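Uncharacterized protein C4B3.07 (Schizosaccharomyces pombe, PDB 3QTM) is required for correct translation termination and directly inhibits Ofd1, probably keeping it from accelerating degradation of the transcription factor domain Sre1N when oxygen is absent. Local coordinates at residues Asp17-Leu22 with Thr64-Phe69; Gly47-Ala52 with Ala71-Ala76; Asn117-Phe122 with Glu175-Leu180. All coordinates share one frame; numbering follows the deposited sequence. Where two conformers were deposited one is given.

Contact 1. Residues Asp17-Leu22 with Thr64-Phe69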
ATOM      1  N   ASP A  17      21.142   3.945  21.375  1.00 28.69           N
ATOM      2  CA  ASP A  17      20.839   2.531  21.643  1.00 29.26           C
ATOM      3  C   ASP A  17      19.389   2.338  22.086  1.00 23.85           C
ATOM      4  O   ASP A  17      18.695   1.485  21.564  1.00 25.43           O
ATOM      5  CB  ASP A  17      21.768   1.967  22.723  1.00 29.98           C
ATOM      6  CG  ASP A  17      23.216   1.887  22.261  1.00 38.02           C
ATOM      7  OD1 ASP A  17      23.443   1.598  21.062  1.00 36.62           O
ATOM      8  OD2 ASP A  17      24.124   2.118  23.094  1.00 40.08           O
ATOM      9  N   ASN A  18      18.972   3.118  23.078  1.00 24.12           N
ATOM     10  CA  ASN A  18      17.590   3.172  23.539  1.00 27.25           C
ATOM     11  C   ASN A  18      16.575   3.269  22.405  1.00 27.26           C
ATOM     12  O   ASN A  18      15.554   2.579  22.400  1.00 25.35           O
ATOM     13  CB  ASN A  18      17.409   4.408  24.401  1.00 27.21           C
ATOM     14  CG  ASN A  18      17.325   4.093  25.862  1.00 38.17           C
ATOM     15  OD1 ASN A  18      16.241   3.822  26.389  1.00 35.06           O
ATOM     16  ND2 ASN A  18      18.464   4.160  26.546  1.00 41.00           N
ATOM     17  N   ILE A  19      16.839   4.158  21.454  1.00 21.54           N
ATOM     18  CA  ILE A  19      15.893   4.373  20.374  0.65 25.40           C
ATOM     19  C   ILE A  19      15.914   3.158  19.462  1.00 26.81           C
ATOM     20  O   ILE A  19      14.869   2.705  18.999  1.00 22.97           O
ATOM     21  CB  ILE A  19      16.183   5.691  19.617  0.65 24.60           C
ATOM     22  CG1 ILE A  19      15.891   6.875  20.539  0.65 23.30           C
ATOM     23  CG2 ILE A  19      15.367   5.778  18.327  0.65 23.30           C
ATOM     24  CD1 ILE A  19      16.608   8.153  20.149  0.65 26.92           C
ATOM     25  N   SER A  20      17.105   2.619  19.247  1.00 21.55           N
ATOM     26  CA  SER A  20      17.246   1.417  18.462  1.00 24.10           C
ATOM     27  C   SER A  20      16.480   0.253  19.118  1.00 26.47           C
ATOM     28  O   SER A  20      15.879  -0.571  18.429  1.00 23.27           O
ATOM     29  CB  SER A  20      18.723   1.071  18.304  1.00 25.72           C
ATOM     30  OG  SER A  20      18.864  -0.137  17.600  1.00 35.06           O
ATOM     31  N   GLN A  21      16.492   0.186  20.446  1.00 23.00           N
ATOM     32  CA  GLN A  21      15.750  -0.877  21.121  1.00 26.13           C
ATOM     33  C   GLN A  21      14.241  -0.626  21.007  1.00 26.79           C
ATOM     34  O   GLN A  21      13.441  -1.557  20.908  1.00 27.04           O
ATOM     35  CB  GLN A  21      16.187  -1.019  22.582  1.00 29.59           C
ATOM     36  CG  GLN A  21      17.618  -1.563  22.752  1.00 26.79           C
ATOM     37  CD  GLN A  21      17.890  -2.817  21.902  1.00 38.06           C
ATOM     38  OE1 GLN A  21      17.076  -3.745  21.844  1.00 36.60           O
ATOM     39  NE2 GLN A  21      19.044  -2.839  21.240  1.00 39.94           N
ATOM     40  N   LEU A  22      13.869   0.649  20.978  1.00 21.42           N
ATOM     41  CA  LEU A  22      12.479   1.029  20.812  1.00 24.51           C
ATOM     42  C   LEU A  22      11.944   0.502  19.479  1.00 25.50           C
ATOM     43  O   LEU A  22      10.864  -0.111  19.424  1.00 25.27           O
ATOM     44  CB  LEU A  22      12.343   2.552  20.922  1.00 25.29           C
ATOM     45  CG  LEU A  22      10.962   3.181  21.034  1.00 25.37           C
ATOM     46  CD1 LEU A  22      10.281   2.752  22.339  1.00 20.43           C
ATOM     47  CD2 LEU A  22      11.101   4.707  20.934  1.00 18.21           C
ATOM     48  N   THR A  64      16.065  17.218  21.704  1.00 23.37           N
ATOM     49  CA  THR A  64      17.118  16.603  20.895  1.00 24.23           C
ATOM     50  C   THR A  64      16.860  15.138  20.571  1.00 22.66           C
ATOM     51  O   THR A  64      17.674  14.495  19.925  1.00 23.01           O
ATOM     52  CB  THR A  64      18.533  16.785  21.488  1.00 25.13           C
ATOM     53  OG1 THR A  64      18.588  16.212  22.793  1.00 23.69           O
ATOM     54  CG2 THR A  64      18.880  18.262  21.570  1.00 29.01           C
ATOM     55  N   LEU A  65      15.723  14.610  21.001  1.00 23.71           N
ATOM     56  CA  LEU A  65      15.318  13.295  20.521  1.00 22.75           C
ATOM     57  C   LEU A  65      15.166  13.373  19.004  1.00 20.95           C
ATOM     58  O   LEU A  65      14.633  14.340  18.483  1.00 23.50           O
ATOM     59  CB  LEU A  65      14.025  12.831  21.193  1.00 22.55           C
ATOM     60  CG  LEU A  65      14.150  12.469  22.677  1.00 25.86           C
ATOM     61  CD1 LEU A  65      12.768  12.321  23.328  1.00 27.46           C
ATOM     62  CD2 LEU A  65      15.007  11.205  22.876  1.00 25.41           C
ATOM     63  N   PRO A  66      15.666  12.365  18.287  1.00 20.36           N
ATOM     64  CA  PRO A  66      15.623  12.420  16.829  1.00 21.26           C
ATOM     65  C   PRO A  66      14.249  12.120  16.270  1.00 20.95           C
ATOM     66  O   PRO A  66      13.369  11.544  16.934  1.00 17.96           O
ATOM     67  CB  PRO A  66      16.569  11.295  16.390  1.00 21.06           C
ATOM     68  CG  PRO A  66      16.791  10.453  17.564  1.00 23.30           C
ATOM     69  CD  PRO A  66      16.181  11.085  18.784  1.00 24.47           C
ATOM     70  N   LYS A  67      14.097  12.478  15.007  1.00 19.68           N
ATOM     71  CA  LYS A  67      12.898  12.147  14.262  1.00 19.38           C
ATOM     72  C   LYS A  67      12.553  10.654  14.378  1.00 19.07           C
ATOM     73  O   LYS A  67      11.377  10.303  14.441  1.00 16.85           O
ATOM     74  CB  LYS A  67      13.064  12.533  12.801  1.00 19.77           C
ATOM     75  CG  LYS A  67      13.210  14.041  12.550  1.00 22.37           C
ATOM     76  CD  LYS A  67      13.000  14.353  11.069  1.00 20.55           C
ATOM     77  CE  LYS A  67      13.111  15.846  10.781  1.00 26.73           C
ATOM     78  NZ  LYS A  67      14.491  16.323  11.031  1.00 30.37           N
ATOM     79  N   ASP A  68      13.572   9.792  14.392  1.00 16.67           N
ATOM     80  CA  ASP A  68      13.361   8.342  14.491  1.00 20.58           C
ATOM     81  C   ASP A  68      12.679   7.932  15.788  1.00 18.78           C
ATOM     82  O   ASP A  68      11.973   6.937  15.821  1.00 23.06           O
ATOM     83  CB  ASP A  68      14.683   7.574  14.366  1.00 23.57           C
ATOM     84  CG  ASP A  68      15.182   7.499  12.934  1.00 26.31           C
ATOM     85  OD1 ASP A  68      14.429   7.904  12.017  1.00 24.51           O
ATOM     86  OD2 ASP A  68      16.326   7.026  12.731  1.00 29.27           O
ATOM     87  N   PHE A  69      12.910   8.679  16.864  1.00 20.13           N
ATOM     88  CA  PHE A  69      12.179   8.422  18.100  1.00 19.98           C
ATOM     89  C   PHE A  69      10.677   8.663  17.905  1.00 19.91           C
ATOM     90  O   PHE A  69       9.848   7.812  18.249  1.00 17.44           O
ATOM     91  CB  PHE A  69      12.696   9.270  19.267  1.00 17.98           C
ATOM     92  CG  PHE A  69      11.742   9.298  20.457  1.00 20.34           C
ATOM     93  CD1 PHE A  69      11.751   8.286  21.396  1.00 18.56           C
ATOM     94  CD2 PHE A  69      10.832  10.326  20.612  1.00 18.47           C
ATOM     95  CE1 PHE A  69      10.871   8.295  22.469  1.00 18.37           C
ATOM     96  CE2 PHE A  69       9.944  10.348  21.692  1.00 20.72           C
ATOM     97  CZ  PHE A  69       9.959   9.329  22.613  1.00 19.82           C
TER
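Phe69 N donates to Pro66 O at 2.9 Å and draws in the first turn of helix 67-82. Pro66 sits at the N-cap position, just before that helix. Both residues touch Ile19, which contributes more surface than any other residue here. The branches of Ile19 divide the work. CG1 stands anti to the carbonyl carbon (chi1 -68°), and from it CD1 meets the ring of Pro66, tip to tip. Ile19 CD1 lies 3.3 Å from Pro66 CD, closer than carbons usually come. Ile19 was deposited in two conformers and this value belongs to one of them, so the tightness is doubtful. Ile19 CG2, anti to the backbone N, lies against the backbone of the partner, 4.1 Å from Phe69 N. Ile19 crosses the Phe69 side chain at about a right angle, with Ile19 CD1 4.2 Å from Phe69 CB.

Helices 15-34 and 67-82 belong to an all-helical, tetratricopeptide-type array, and helix 38-58 lies between them in the chain. Leu22, one turn after Ile19, supplies the second apolar touch. Its CD2 approaches the Phe69 ring obliquely and stands 3.7 Å from Phe69 CD1. Leu65 CD1 covers one face of the Phe69 ring, 3.8 Å above the plane and offset toward the rim. Leu56 of helix 38-58 also touches Phe69 and Leu65. A polar tie between the same two helices runs beside these apolar side chains, from Trp23 NE1 to Asp68 O.

Contact 2. Residues Gly47-Ala52 with Ala71-Ala76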
ATOM      1  N   GLY A  47       4.054  -2.029  24.952  1.00 19.87           N
ATOM      2  CA  GLY A  47       5.371  -1.999  25.568  1.00 22.69           C
ATOM      3  C   GLY A  47       6.212  -0.916  24.910  1.00 23.66           C
ATOM      4  O   GLY A  47       6.905  -0.161  25.592  1.00 21.43           O
ATOM      5  N   THR A  48       6.121  -0.824  23.583  1.00 18.56           N
ATOM      6  CA  THR A  48       6.803   0.234  22.836  1.00 19.94           C
ATOM      7  C   THR A  48       6.407   1.609  23.329  1.00 21.29           C
ATOM      8  O   THR A  48       7.251   2.488  23.552  1.00 21.55           O
ATOM      9  CB  THR A  48       6.473   0.141  21.341  1.00 21.15           C
ATOM     10  OG1 THR A  48       6.726  -1.191  20.895  1.00 19.69           O
ATOM     11  CG2 THR A  48       7.322   1.136  20.516  1.00 17.15           C
ATOM     12  N   ILE A  49       5.108   1.795  23.507  1.00 19.97           N
ATOM     13  CA  ILE A  49       4.588   3.073  23.971  1.00 21.95           C
ATOM     14  C   ILE A  49       5.135   3.410  25.364  1.00 21.79           C
ATOM     15  O   ILE A  49       5.607   4.524  25.606  1.00 21.98           O
ATOM     16  CB  ILE A  49       3.039   3.076  23.949  1.00 18.38           C
ATOM     17  CG1 ILE A  49       2.561   3.113  22.492  1.00 19.70           C
ATOM     18  CG2 ILE A  49       2.473   4.245  24.790  1.00 18.82           C
ATOM     19  CD1 ILE A  49       1.103   2.650  22.260  1.00 17.65           C
ATOM     20  N   HIS A  50       5.094   2.442  26.268  1.00 19.95           N
ATOM     21  CA  HIS A  50       5.646   2.638  27.614  1.00 24.60           C
ATOM     22  C   HIS A  50       7.131   2.977  27.580  1.00 23.02           C
ATOM     23  O   HIS A  50       7.601   3.859  28.308  1.00 20.75           O
ATOM     24  CB  HIS A  50       5.432   1.398  28.484  1.00 23.89           C
ATOM     25  CG  HIS A  50       3.991   1.106  28.773  1.00 31.61           C
ATOM     26  ND1 HIS A  50       3.469  -0.170  28.741  1.00 30.13           N
ATOM     27  CD2 HIS A  50       2.961   1.925  29.088  1.00 32.16           C
ATOM     28  CE1 HIS A  50       2.184  -0.125  29.042  1.00 30.34           C
ATOM     29  NE2 HIS A  50       1.849   1.136  29.251  1.00 35.88           N
ATOM     30  N   GLU A  51       7.884   2.265  26.751  1.00 21.86           N
ATOM     31  CA  GLU A  51       9.315   2.517  26.695  1.00 22.78           C
ATOM     32  C   GLU A  51       9.555   3.930  26.148  1.00 23.34           C
ATOM     33  O   GLU A  51      10.434   4.636  26.621  1.00 20.52           O
ATOM     34  CB  GLU A  51      10.027   1.456  25.857  1.00 23.15           C
ATOM     35  CG  GLU A  51      11.537   1.648  25.772  1.00 30.50           C
ATOM     36  CD  GLU A  51      12.223   1.706  27.148  1.00 31.90           C
ATOM     37  OE1 GLU A  51      11.719   1.092  28.122  1.00 27.97           O
ATOM     38  OE2 GLU A  51      13.277   2.375  27.238  1.00 30.96           O
ATOM     39  N   ALA A  52       8.740   4.348  25.177  1.00 22.67           N
ATOM     40  CA  ALA A  52       8.863   5.687  24.610  1.00 21.75           C
ATOM     41  C   ALA A  52       8.626   6.732  25.685  1.00 22.56           C
ATOM     42  O   ALA A  52       9.352   7.732  25.774  1.00 21.59           O
ATOM     43  CB  ALA A  52       7.885   5.880  23.434  1.00 21.35           C
ATOM     44  N   ALA A  71       9.026   8.778  15.157  1.00 14.16           N
ATOM     45  CA  ALA A  71       8.542   7.847  14.146  1.00 16.30           C
ATOM     46  C   ALA A  71       8.156   6.509  14.767  1.00 19.83           C
ATOM     47  O   ALA A  71       7.118   5.960  14.433  1.00 19.43           O
ATOM     48  CB  ALA A  71       9.583   7.647  13.056  1.00 17.30           C
ATOM     49  N   ALA A  72       9.000   5.977  15.661  1.00 18.64           N
ATOM     50  CA  ALA A  72       8.704   4.699  16.304  1.00 16.03           C
ATOM     51  C   ALA A  72       7.485   4.821  17.211  1.00 18.39           C
ATOM     52  O   ALA A  72       6.640   3.936  17.262  1.00 17.20           O
ATOM     53  CB  ALA A  72       9.894   4.207  17.105  1.00 16.40           C
ATOM     54  N   TYR A  73       7.422   5.919  17.954  1.00 15.59           N
ATOM     55  CA  TYR A  73       6.334   6.155  18.877  1.00 14.17           C
ATOM     56  C   TYR A  73       5.015   6.305  18.079  1.00 19.96           C
ATOM     57  O   TYR A  73       3.984   5.720  18.424  1.00 17.86           O
ATOM     58  CB  TYR A  73       6.649   7.418  19.674  1.00 15.22           C
ATOM     59  CG  TYR A  73       5.832   7.625  20.913  1.00 19.04           C
ATOM     60  CD1 TYR A  73       6.216   8.564  21.860  1.00 16.82           C
ATOM     61  CD2 TYR A  73       4.679   6.872  21.152  1.00 18.90           C
ATOM     62  CE1 TYR A  73       5.460   8.772  23.009  1.00 21.81           C
ATOM     63  CE2 TYR A  73       3.915   7.068  22.302  1.00 18.00           C
ATOM     64  CZ  TYR A  73       4.312   8.031  23.227  1.00 22.79           C
ATOM     65  OH  TYR A  73       3.569   8.248  24.374  1.00 22.65           O
ATOM     66  N   SER A  74       5.056   7.083  17.003  1.00 14.09           N
ATOM     67  CA  SER A  74       3.892   7.239  16.137  1.00 17.74           C
ATOM     68  C   SER A  74       3.439   5.889  15.588  1.00 19.04           C
ATOM     69  O   SER A  74       2.254   5.602  15.580  1.00 15.41           O
ATOM     70  CB  SER A  74       4.204   8.181  14.979  1.00 15.47           C
ATOM     71  OG  SER A  74       3.114   8.241  14.084  1.00 17.44           O
ATOM     72  N   SER A  75       4.391   5.064  15.144  1.00 17.55           N
ATOM     73  CA  SER A  75       4.070   3.740  14.601  1.00 19.43           C
ATOM     74  C   SER A  75       3.389   2.822  15.609  1.00 20.12           C
ATOM     75  O   SER A  75       2.482   2.074  15.256  1.00 20.11           O
ATOM     76  CB  SER A  75       5.320   3.048  14.063  1.00 19.37           C
ATOM     77  OG  SER A  75       5.799   3.734  12.925  1.00 21.04           O
ATOM     78  N   ALA A  76       3.837   2.867  16.860  1.00 17.61           N
ATOM     79  CA  ALA A  76       3.202   2.070  17.899  1.00 20.15           C
ATOM     80  C   ALA A  76       1.749   2.524  18.106  1.00 18.44           C
ATOM     81  O   ALA A  76       0.841   1.699  18.192  1.00 16.71           O
ATOM     82  CB  ALA A  76       3.997   2.155  19.201  1.00 18.00           C
TER
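Ala52 CB lies over one face of the Tyr73 ring, 3.7 Å from its centroid and 17° off the ring normal. This is a CH-pi contact. The methyl is shifted toward the rim, and its nearest ring atom is Tyr73 CD1 at 3.5 Å. Tyr73 CG is anti to the backbone N (chi1 -165°), which starts the side chain on its way to helix 38-58; chi2 then turns the ring face to Ala52. The second tight spot is Ala76. Its CB is met by Thr48 CG2 at 3.7 Å and by Ile49 CG1, also at 3.7 Å. Small alanine methyls on both helices thus receive larger side chains from the partner.

Helices 38-58 and 67-82 follow each other in the chain and form an antiparallel helical hairpin within an all-helical fold of the tetratricopeptide class. Across these segments their axes come within 9.1 Å and make an angle of 143°.

The other branch of Ile49 packs more loosely. Ile49 crosses Tyr73 at about a right angle, and its CG2 stays 4.0 Å from Tyr73 CE2. Beyond it, His50 is exposed and its CB points away from the partner helix. Replacing Tyr73 by an alanine would probably leave Ala52 and Ile49 facing a gap, and Asp53 OD1 without its weak hydrogen bond from the phenol.

Two hydroxyls near the buried side are paired within their own helices. Thr48 OG1 bonds to Leu44 O. Ser75 OG donates to Ala71 O at 3.0 Å, and Ser75 N reaches the same oxygen from the opposite face of its carbonyl plane.

Contact 3. Residues Asn117-Phe122 with Glu175-Leu180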
ATOM      1  N   ASN A 117      17.725  12.059  10.440  1.00 25.51           N
ATOM      2  CA  ASN A 117      17.144  11.515   9.215  1.00 28.97           C
ATOM      3  C   ASN A 117      15.610  11.403   9.292  1.00 26.14           C
ATOM      4  O   ASN A 117      15.061  10.964  10.313  1.00 23.54           O
ATOM      5  CB  ASN A 117      17.764  10.147   8.892  1.00 27.08           C
ATOM      6  CG  ASN A 117      17.319   9.610   7.544  1.00 29.23           C
ATOM      7  OD1 ASN A 117      16.226   9.059   7.396  1.00 30.01           O
ATOM      8  ND2 ASN A 117      18.165   9.780   6.547  1.00 32.21           N
ATOM      9  N   GLU A 118      14.937  11.772   8.205  1.00 25.79           N
ATOM     10  CA  GLU A 118      13.481  11.961   8.207  1.00 26.61           C
ATOM     11  C   GLU A 118      12.659  10.845   7.526  1.00 23.73           C
ATOM     12  O   GLU A 118      11.427  10.888   7.527  1.00 24.74           O
ATOM     13  CB  GLU A 118      13.150  13.312   7.564  1.00 27.09           C
ATOM     14  CG  GLU A 118      13.560  13.408   6.111  1.00 35.52           C
ATOM     15  CD  GLU A 118      13.586  14.846   5.584  1.00 45.36           C
ATOM     16  OE1 GLU A 118      13.606  15.803   6.398  1.00 45.77           O
ATOM     17  OE2 GLU A 118      13.596  15.014   4.342  1.00 48.59           O
ATOM     18  N   SER A 119      13.334   9.864   6.936  1.00 23.29           N
ATOM     19  CA  SER A 119      12.659   8.804   6.194  1.00 24.99           C
ATOM     20  C   SER A 119      11.601   8.049   7.011  1.00 22.39           C
ATOM     21  O   SER A 119      10.460   7.905   6.578  1.00 23.54           O
ATOM     22  CB  SER A 119      13.692   7.821   5.634  1.00 26.80           C
ATOM     23  OG  SER A 119      14.515   8.471   4.678  1.00 29.15           O
ATOM     24  N   ARG A 120      11.983   7.577   8.190  1.00 19.60           N
ATOM     25  CA  ARG A 120      11.062   6.806   9.013  1.00 22.55           C
ATOM     26  C   ARG A 120       9.905   7.685   9.476  1.00 20.11           C
ATOM     27  O   ARG A 120       8.784   7.226   9.574  1.00 21.33           O
ATOM     28  CB  ARG A 120      11.781   6.150  10.200  1.00 22.44           C
ATOM     29  CG  ARG A 120      12.636   4.950   9.808  1.00 24.22           C
ATOM     30  CD  ARG A 120      13.589   4.505  10.927  1.00 26.80           C
ATOM     31  NE  ARG A 120      14.527   3.513  10.412  1.00 30.87           N
ATOM     32  CZ  ARG A 120      14.403   2.197  10.575  1.00 38.14           C
ATOM     33  NH1 ARG A 120      13.396   1.691  11.281  1.00 33.95           N
ATOM     34  NH2 ARG A 120      15.300   1.382  10.035  1.00 40.35           N
ATOM     35  N   LEU A 121      10.182   8.959   9.729  1.00 21.45           N
ATOM     36  CA  LEU A 121       9.138   9.874  10.163  1.00 21.23           C
ATOM     37  C   LEU A 121       8.158  10.126   9.026  1.00 20.03           C
ATOM     38  O   LEU A 121       6.940  10.139   9.243  1.00 19.47           O
ATOM     39  CB  LEU A 121       9.725  11.203  10.661  1.00 18.06           C
ATOM     40  CG  LEU A 121       8.683  12.078  11.374  1.00 20.28           C
ATOM     41  CD1 LEU A 121       8.297  11.442  12.737  1.00 16.77           C
ATOM     42  CD2 LEU A 121       9.140  13.532  11.537  1.00 18.05           C
ATOM     43  N   PHE A 122       8.693  10.306   7.820  1.00 19.41           N
ATOM     44  CA  PHE A 122       7.857  10.572   6.654  1.00 20.16           C
ATOM     45  C   PHE A 122       6.930   9.394   6.405  1.00 21.25           C
ATOM     46  O   PHE A 122       5.764   9.580   6.057  1.00 21.11           O
ATOM     47  CB  PHE A 122       8.705  10.878   5.415  1.00 19.47           C
ATOM     48  CG  PHE A 122       9.227  12.302   5.368  1.00 23.07           C
ATOM     49  CD1 PHE A 122       9.187  13.109   6.499  1.00 20.54           C
ATOM     50  CD2 PHE A 122       9.788  12.811   4.205  1.00 23.95           C
ATOM     51  CE1 PHE A 122       9.666  14.407   6.463  1.00 27.56           C
ATOM     52  CE2 PHE A 122      10.283  14.109   4.156  1.00 25.30           C
ATOM     53  CZ  PHE A 122      10.219  14.911   5.288  1.00 29.16           C
ATOM     54  N   GLU A 175      17.430   6.364  -0.093  1.00 41.85           N
ATOM     55  CA  GLU A 175      17.927   4.994  -0.114  1.00 44.80           C
ATOM     56  C   GLU A 175      17.048   4.071   0.725  1.00 40.87           C
ATOM     57  O   GLU A 175      16.314   4.527   1.598  1.00 38.21           O
ATOM     58  CB  GLU A 175      19.397   4.922   0.318  1.00 46.25           C
ATOM     59  CG  GLU A 175      19.685   5.382   1.737  1.00 54.12           C
ATOM     60  CD  GLU A 175      21.162   5.234   2.099  1.00 63.15           C
ATOM     61  OE1 GLU A 175      22.005   5.259   1.172  1.00 66.26           O
ATOM     62  OE2 GLU A 175      21.478   5.089   3.304  1.00 63.46           O
ATOM     63  N   TYR A 176      17.103   2.775   0.438  1.00 38.26           N
ATOM     64  CA  TYR A 176      16.291   1.823   1.173  1.00 35.19           C
ATOM     65  C   TYR A 176      16.567   1.901   2.665  1.00 33.85           C
ATOM     66  O   TYR A 176      17.713   2.041   3.077  1.00 38.13           O
ATOM     67  CB  TYR A 176      16.534   0.401   0.693  1.00 33.68           C
ATOM     68  CG  TYR A 176      15.746  -0.591   1.500  1.00 32.63           C
ATOM     69  CD1 TYR A 176      14.381  -0.732   1.301  1.00 29.73           C
ATOM     70  CD2 TYR A 176      16.356  -1.365   2.488  1.00 33.25           C
ATOM     71  CE1 TYR A 176      13.636  -1.629   2.041  1.00 30.07           C
ATOM     72  CE2 TYR A 176      15.620  -2.265   3.248  1.00 34.23           C
ATOM     73  CZ  TYR A 176      14.253  -2.388   3.018  1.00 34.42           C
ATOM     74  OH  TYR A 176      13.496  -3.274   3.751  1.00 33.69           O
ATOM     75  N   PHE A 177      15.501   1.824   3.458  1.00 29.35           N
ATOM     76  CA  PHE A 177      15.596   1.746   4.914  1.00 30.99           C
ATOM     77  C   PHE A 177      14.607   0.680   5.380  1.00 32.08           C
ATOM     78  O   PHE A 177      13.553   0.485   4.759  1.00 31.60           O
ATOM     79  CB  PHE A 177      15.335   3.110   5.572  1.00 30.69           C
ATOM     80  CG  PHE A 177      13.975   3.702   5.255  1.00 30.98           C
ATOM     81  CD1 PHE A 177      12.937   3.632   6.174  1.00 27.65           C
ATOM     82  CD2 PHE A 177      13.742   4.340   4.042  1.00 26.64           C
ATOM     83  CE1 PHE A 177      11.678   4.177   5.879  1.00 26.12           C
ATOM     84  CE2 PHE A 177      12.495   4.882   3.748  1.00 29.08           C
ATOM     85  CZ  PHE A 177      11.462   4.800   4.670  1.00 24.86           C
ATOM     86  N   ASP A 178      14.939  -0.034   6.449  1.00 31.79           N
ATOM     87  CA  ASP A 178      14.219  -1.279   6.723  1.00 31.69           C
ATOM     88  C   ASP A 178      12.857  -1.166   7.408  1.00 30.80           C
ATOM     89  O   ASP A 178      12.219  -2.179   7.650  1.00 33.96           O
ATOM     90  CB  ASP A 178      15.109  -2.315   7.430  1.00 39.03           C
ATOM     91  CG  ASP A 178      15.557  -1.873   8.808  1.00 44.14           C
ATOM     92  OD1 ASP A 178      14.932  -0.957   9.389  1.00 42.88           O
ATOM     93  OD2 ASP A 178      16.541  -2.457   9.311  1.00 52.45           O
ATOM     94  N   ALA A 179      12.406   0.047   7.722  1.00 28.48           N
ATOM     95  CA  ALA A 179      11.013   0.225   8.128  1.00 27.10           C
ATOM     96  C   ALA A 179      10.111   0.183   6.898  1.00 26.69           C
ATOM     97  O   ALA A 179       8.896   0.042   7.031  1.00 26.09           O
ATOM     98  CB  ALA A 179      10.814   1.538   8.867  1.00 27.94           C
ATOM     99  N   LEU A 180      10.710   0.330   5.711  1.00 26.02           N
ATOM    100  CA  LEU A 180       9.960   0.340   4.453  1.00 27.20           C
ATOM    101  C   LEU A 180       9.770  -1.079   3.924  1.00 26.50           C
ATOM    102  O   LEU A 180      10.488  -1.518   3.033  1.00 30.26           O
ATOM    103  CB  LEU A 180      10.660   1.208   3.396  1.00 24.96           C
ATOM    104  CG  LEU A 180       9.862   1.545   2.122  1.00 29.64           C
ATOM    105  CD1 LEU A 180       8.815   2.635   2.382  1.00 23.18           C
ATOM    106  CD2 LEU A 180      10.775   1.962   0.972  1.00 26.10           C
TER
HETATM  107  O   HOH W   1      16.808   6.412   3.944  1.00 39.22           O
HETATM  108  O   HOH W   2      12.235  -1.096  11.179  1.00 29.61           O
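Ser119 CB sits over the centre of the Phe177 ring, 3.8 Å from its centroid, in a CH-pi contact. The other face of the ring carries Leu180 CB, offset toward the rim. Phe177 is thus held between a helix start and its own turn. Its CG lies between backbone N and carbonyl carbon (chi1 59°), which starts the side chain toward Ser119.

Arg120 slides past this ring, with CG 3.9 Å from Phe177 CD1. Its chain is extended from CG to NE. At the end, NH2 forms a salt bridge with Asp178 OD1. The modelled 2.5 Å between Arg120 NH2 and Asp178 OD1 is very short, so the exact length is doubtful. The oxygen lies at the guanidinium edge, near its plane, and the carboxylate plane is turned 88° against it. Ala179 CB covers one guanidinium face, 3.5 Å from Arg120 NH1. A water accepts from NH1 and donates to Asp178 OD1.

Farther out, Trp23 makes a cation-pi contact with Arg120. A second water links Ser119 OG with Glu175 O. Asn117 OD1 accepts from Ser119 N at 3.0 Å, and this capping bond holds the start of helix 119-142. A type I beta turn from Phe177 to Leu180 sets Asp178 and Ala179 beside Arg120. This is an interhelical surface loop folded over a capped helix N-terminus in an all-helical, tetratricopeptide-type array.

In the fold
Contacts 1 and 2 have centres about 10 Å apart and share helix 67-82. Their segments alternate along the chain, and the direct touches between them tie helices 15-34, 38-58 and 67-82 into one group. Leu22 CD1 packs on Thr48 O at 3.3 Å, joining the two contacts directly. Contact 3 follows both in the chain. Its centre lies about 13 Å from the centre of contact 1 and about 16 Å from that of contact 2. Helix 119-142 brings it against the same group: Asp68 and Ala71 of helix 67-82 both touch Arg120. The three contacts thus run from buried contacts between the N-terminal helices to a surface loop, all within the N-terminal Nro1 region.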